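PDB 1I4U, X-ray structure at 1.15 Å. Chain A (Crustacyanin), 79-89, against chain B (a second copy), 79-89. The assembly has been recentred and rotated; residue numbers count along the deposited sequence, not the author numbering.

Chain A 79-89: RNGKLYPNPFG
Chain B (79-89) RNGKLYPNPFG

The two copies of crustacyanin meet through the same segment of each chain, residues 79-89, so every contact has a near-twin with the chains exchanged. Each segment opens in a β-strand that begins earlier in the chain and runs through residue 85, followed by a type I turn from residue 86 to residue 89. The segments run nearly antiparallel, with end-to-end directions 158° apart, and the strand of one copy faces the turn of the other: the CA atoms of Gly A81 and Phe B88 are 8.5 Å apart, those of Pro A87 and Lys B82 8.6 Å. At that spacing the backbones do not join into a sheet. No direct hydrogen bond crosses, and side chains fill the gap, burying 516 Å² in total.

Arg A79 (phi/psi -122/132) stands clear of the partner. Asn A80 (-91/125; chi1 m) starts its side chain toward chain B, but the amide end leads away; its contact is instead through the backbone, with O 3.6 Å from CE2 of Phe B88. At Gly A81 (-130/170) the ring comes close to the main chain, CA lying 3.8 Å from CZ of Phe B88, at the ring edge; a CB here would point away from chain B.

Lys A82 (-140/150; m, t, t, then chi4 -92°) points toward chain B and lays its aliphatic chain over one face of Phe B88. Its CD sits 4.2 Å from the ring centroid, a CH-π contact, while CE reaches within 3.5 Å of O of Pro B87. A long lysine suits this place because its methylenes can cover an aromatic face while the charged end continues to polar partners elsewhere in the structure. NZ is 5.7 Å from the same centroid, so any cation-π attraction is weak at most. Leu A83 (-128/119; t, p) is buried and out of reach of chain B, as strand alternation leads one to expect.

Tyr A84 (-141/160; chi1 p, chi2 79°) again points toward chain B, pairing an apolar ring with a hydroxyl that can accept from water. Its OH lies 3.6 Å from CG of Pro B87, and its CZ is 4.2 Å from that same CG, an apolar contact. The OH atoms of Tyr A84 and Tyr B84 are 4.5 Å apart, too far to bond directly; one water bridges them, donating to each at 2.7 Å from its O to Tyr A84 OH and to Tyr B84 OH.

Pro A85 (-61/145) is exposed and ends the strand. Asn A86 (-52/128; chi1 t) organizes the turn: its OD1 accepts from Phe A88 N at 2.8 Å, and its O accepts from Gly A89 N at 3.0 Å. Pro A87 (-64/-12), whose ring favors such a phi, sets its CG 3.7 Å from OH of Tyr B84.

Phe A88 (-95/5; m, chi2 -85°) starts sideways, but its flat apolar ring comes nearer, its edge meeting Gly B81, CZ to CA 3.8 Å, and its face taking the methylenes of Lys B82, whose CE lies 4.0 Å from the centroid. Gly A89 (84/11) closes the turn at positive phi, where a CB would jam against the preceding carbonyl O.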

# COMPACT_ATOMS: atom_id res chain seq x y z
N ARG A 79 1.65 -11.71 12.67
CA ARG A 79 0.94 -10.97 11.66
C ARG A 79 0.45 -11.91 10.59
O ARG A 79 1.19 -12.72 10.10
CB ARG A 79 1.85 -9.94 11.00
CG ARG A 79 2.32 -8.95 12.04
CD ARG A 79 3.14 -7.90 11.36
NE ARG A 79 2.17 -7.02 10.65
CZ ARG A 79 2.67 -6.19 9.70
NH1 ARG A 79 3.97 -6.12 9.38
NH2 ARG A 79 1.84 -5.40 9.05
N ASN A 80 -0.83 -11.78 10.22
CA ASN A 80 -1.45 -12.55 9.13
C ASN A 80 -1.34 -11.81 7.80
O ASN A 80 -1.71 -10.63 7.73
CB ASN A 80 -2.92 -12.80 9.41
CG ASN A 80 -3.14 -13.65 10.65
OD1 ASN A 80 -2.62 -14.77 10.71
ND2 ASN A 80 -3.89 -13.17 11.62
N GLY A 81 -0.77 -12.50 6.83
CA GLY A 81 -0.55 -11.94 5.52
C GLY A 81 -1.05 -12.83 4.43
O GLY A 81 -1.45 -13.99 4.63
N LYS A 82 -1.07 -12.28 3.20
CA LYS A 82 -1.38 -13.00 1.99
C LYS A 82 -0.47 -12.54 0.87
O LYS A 82 -0.05 -11.38 0.87
CB LYS A 82 -2.82 -12.75 1.51
CG LYS A 82 -3.90 -13.31 2.39
CD LYS A 82 -5.26 -12.83 1.92
CE LYS A 82 -6.34 -13.44 2.78
NZ LYS A 82 -6.80 -14.70 2.18
N LEU A 83 -0.19 -13.45 -0.06
CA LEU A 83 0.53 -13.09 -1.27
C LEU A 83 -0.31 -13.60 -2.43
O LEU A 83 -0.59 -14.78 -2.49
CB LEU A 83 1.92 -13.65 -1.16
CG LEU A 83 3.02 -13.31 -2.11
CD1 LEU A 83 3.44 -11.87 -1.97
CD2 LEU A 83 4.22 -14.19 -1.87
N TYR A 84 -0.77 -12.72 -3.30
CA TYR A 84 -1.70 -13.12 -4.35
C TYR A 84 -1.35 -12.38 -5.62
O TYR A 84 -0.72 -11.31 -5.57
CB TYR A 84 -3.14 -12.86 -3.95
CG TYR A 84 -3.48 -11.55 -3.32
CD1 TYR A 84 -3.65 -10.40 -4.09
CD2 TYR A 84 -3.62 -11.42 -1.94
CE1 TYR A 84 -3.96 -9.21 -3.50
CE2 TYR A 84 -3.93 -10.21 -1.37
CZ TYR A 84 -4.11 -9.09 -2.13
OH TYR A 84 -4.42 -7.85 -1.61
N PRO A 85 -1.75 -12.83 -6.79
CA PRO A 85 -1.39 -12.07 -8.01
C PRO A 85 -1.97 -10.65 -7.99
O PRO A 85 -3.07 -10.37 -7.51
CB PRO A 85 -2.03 -12.92 -9.13
CG PRO A 85 -2.04 -14.30 -8.53
CD PRO A 85 -2.53 -14.05 -7.10
N ASN A 86 -1.20 -9.74 -8.55
CA ASN A 86 -1.64 -8.35 -8.64
C ASN A 86 -3.02 -8.28 -9.29
O ASN A 86 -3.27 -8.95 -10.30
CB ASN A 86 -0.66 -7.52 -9.44
CG ASN A 86 -1.26 -6.17 -9.76
OD1 ASN A 86 -1.97 -6.02 -10.78
ND2 ASN A 86 -1.04 -5.19 -8.93
N PRO A 87 -4.00 -7.61 -8.68
CA PRO A 87 -5.37 -7.66 -9.21
C PRO A 87 -5.63 -7.07 -10.59
O PRO A 87 -6.70 -7.31 -11.18
CB PRO A 87 -6.20 -6.91 -8.15
CG PRO A 87 -5.41 -7.06 -6.89
CD PRO A 87 -3.98 -6.92 -7.35
N PHE A 88 -4.70 -6.34 -11.16
CA PHE A 88 -4.85 -5.82 -12.51
C PHE A 88 -4.20 -6.71 -13.54
O PHE A 88 -4.13 -6.37 -14.73
CB PHE A 88 -4.20 -4.45 -12.58
CG PHE A 88 -4.90 -3.41 -11.74
CD1 PHE A 88 -5.97 -2.71 -12.24
CD2 PHE A 88 -4.47 -3.11 -10.46
CE1 PHE A 88 -6.58 -1.76 -11.45
CE2 PHE A 88 -5.10 -2.20 -9.65
CZ PHE A 88 -6.19 -1.48 -10.15
N GLY A 89 -3.69 -7.87 -13.11
CA GLY A 89 -3.03 -8.79 -14.03
C GLY A 89 -1.58 -8.45 -14.30
O GLY A 89 -0.96 -9.02 -15.20
N ARG B 79 -5.77 7.11 -14.91
CA ARG B 79 -5.33 6.02 -14.02
C ARG B 79 -6.47 5.05 -13.79
O ARG B 79 -7.62 5.45 -13.54
CB ARG B 79 -4.84 6.55 -12.68
CG ARG B 79 -3.71 7.56 -12.78
CD ARG B 79 -2.38 6.86 -12.61
NE ARG B 79 -2.31 6.44 -11.19
CZ ARG B 79 -1.72 5.34 -10.78
NH1 ARG B 79 -1.11 4.46 -11.57
NH2 ARG B 79 -1.72 5.10 -9.47
N ASN B 80 -6.20 3.78 -13.87
CA ASN B 80 -7.13 2.71 -13.62
C ASN B 80 -7.01 2.20 -12.19
O ASN B 80 -5.92 1.83 -11.73
CB ASN B 80 -6.83 1.58 -14.59
CG ASN B 80 -7.08 2.01 -16.04
OD1 ASN B 80 -8.16 2.47 -16.40
ND2 ASN B 80 -6.07 1.83 -16.86
N GLY B 81 -8.14 2.18 -11.50
CA GLY B 81 -8.24 1.74 -10.15
C GLY B 81 -9.34 0.71 -9.87
O GLY B 81 -10.17 0.45 -10.73
N LYS B 82 -9.31 0.16 -8.66
CA LYS B 82 -10.30 -0.72 -8.18
C LYS B 82 -10.56 -0.42 -6.70
O LYS B 82 -9.61 -0.02 -6.00
CB LYS B 82 -9.90 -2.19 -8.27
CG LYS B 82 -9.74 -2.72 -9.68
CD LYS B 82 -9.22 -4.12 -9.65
CE LYS B 82 -8.93 -4.62 -11.03
NZ LYS B 82 -10.24 -4.96 -11.66
N LEU B 83 -11.76 -0.66 -6.24
CA LEU B 83 -12.11 -0.53 -4.84
C LEU B 83 -12.87 -1.79 -4.46
O LEU B 83 -13.99 -2.02 -4.96
CB LEU B 83 -12.92 0.76 -4.69
CG LEU B 83 -13.30 1.23 -3.32
CD1 LEU B 83 -12.05 1.65 -2.52
CD2 LEU B 83 -14.30 2.39 -3.36
N TYR B 84 -12.29 -2.64 -3.64
CA TYR B 84 -12.87 -3.96 -3.33
C TYR B 84 -12.80 -4.23 -1.82
O TYR B 84 -11.94 -3.65 -1.12
CB TYR B 84 -12.16 -5.06 -4.14
CG TYR B 84 -10.66 -5.00 -4.15
CD1 TYR B 84 -9.90 -5.50 -3.06
CD2 TYR B 84 -9.96 -4.46 -5.22
CE1 TYR B 84 -8.52 -5.45 -3.08
CE2 TYR B 84 -8.59 -4.41 -5.24
CZ TYR B 84 -7.87 -4.90 -4.15
OH TYR B 84 -6.51 -4.86 -4.17
N PRO B 85 -13.63 -5.11 -1.27
CA PRO B 85 -13.52 -5.42 0.15
C PRO B 85 -12.13 -5.91 0.52
O PRO B 85 -11.45 -6.63 -0.20
CB PRO B 85 -14.56 -6.54 0.32
CG PRO B 85 -15.54 -6.26 -0.75
CD PRO B 85 -14.72 -5.85 -1.93
N ASN B 86 -11.72 -5.44 1.70
CA ASN B 86 -10.43 -5.85 2.26
C ASN B 86 -10.27 -7.38 2.21
O ASN B 86 -11.19 -8.04 2.64
CB ASN B 86 -10.24 -5.35 3.67
CG ASN B 86 -9.01 -5.96 4.30
OD1 ASN B 86 -9.13 -7.00 4.93
ND2 ASN B 86 -7.84 -5.34 4.10
N PRO B 87 -9.20 -7.92 1.64
CA PRO B 87 -9.12 -9.38 1.47
C PRO B 87 -9.05 -10.23 2.73
O PRO B 87 -9.20 -11.45 2.63
CB PRO B 87 -7.79 -9.50 0.69
CG PRO B 87 -7.68 -8.26 -0.10
CD PRO B 87 -8.13 -7.25 0.88
N PHE B 88 -8.83 -9.64 3.88
CA PHE B 88 -8.85 -10.36 5.13
C PHE B 88 -10.26 -10.36 5.74
O PHE B 88 -10.46 -10.85 6.83
CB PHE B 88 -7.83 -9.78 6.08
CG PHE B 88 -6.40 -9.97 5.59
CD1 PHE B 88 -5.82 -8.96 4.85
CD2 PHE B 88 -5.71 -11.11 5.90
CE1 PHE B 88 -4.53 -9.10 4.33
CE2 PHE B 88 -4.44 -11.26 5.41
CZ PHE B 88 -3.84 -10.26 4.68
N GLY B 89 -11.26 -9.78 5.08
CA GLY B 89 -12.59 -9.69 5.67
C GLY B 89 -12.69 -8.54 6.68
O GLY B 89 -13.64 -8.56 7.44
O HOH W 1 -4.46 -5.27 -2.42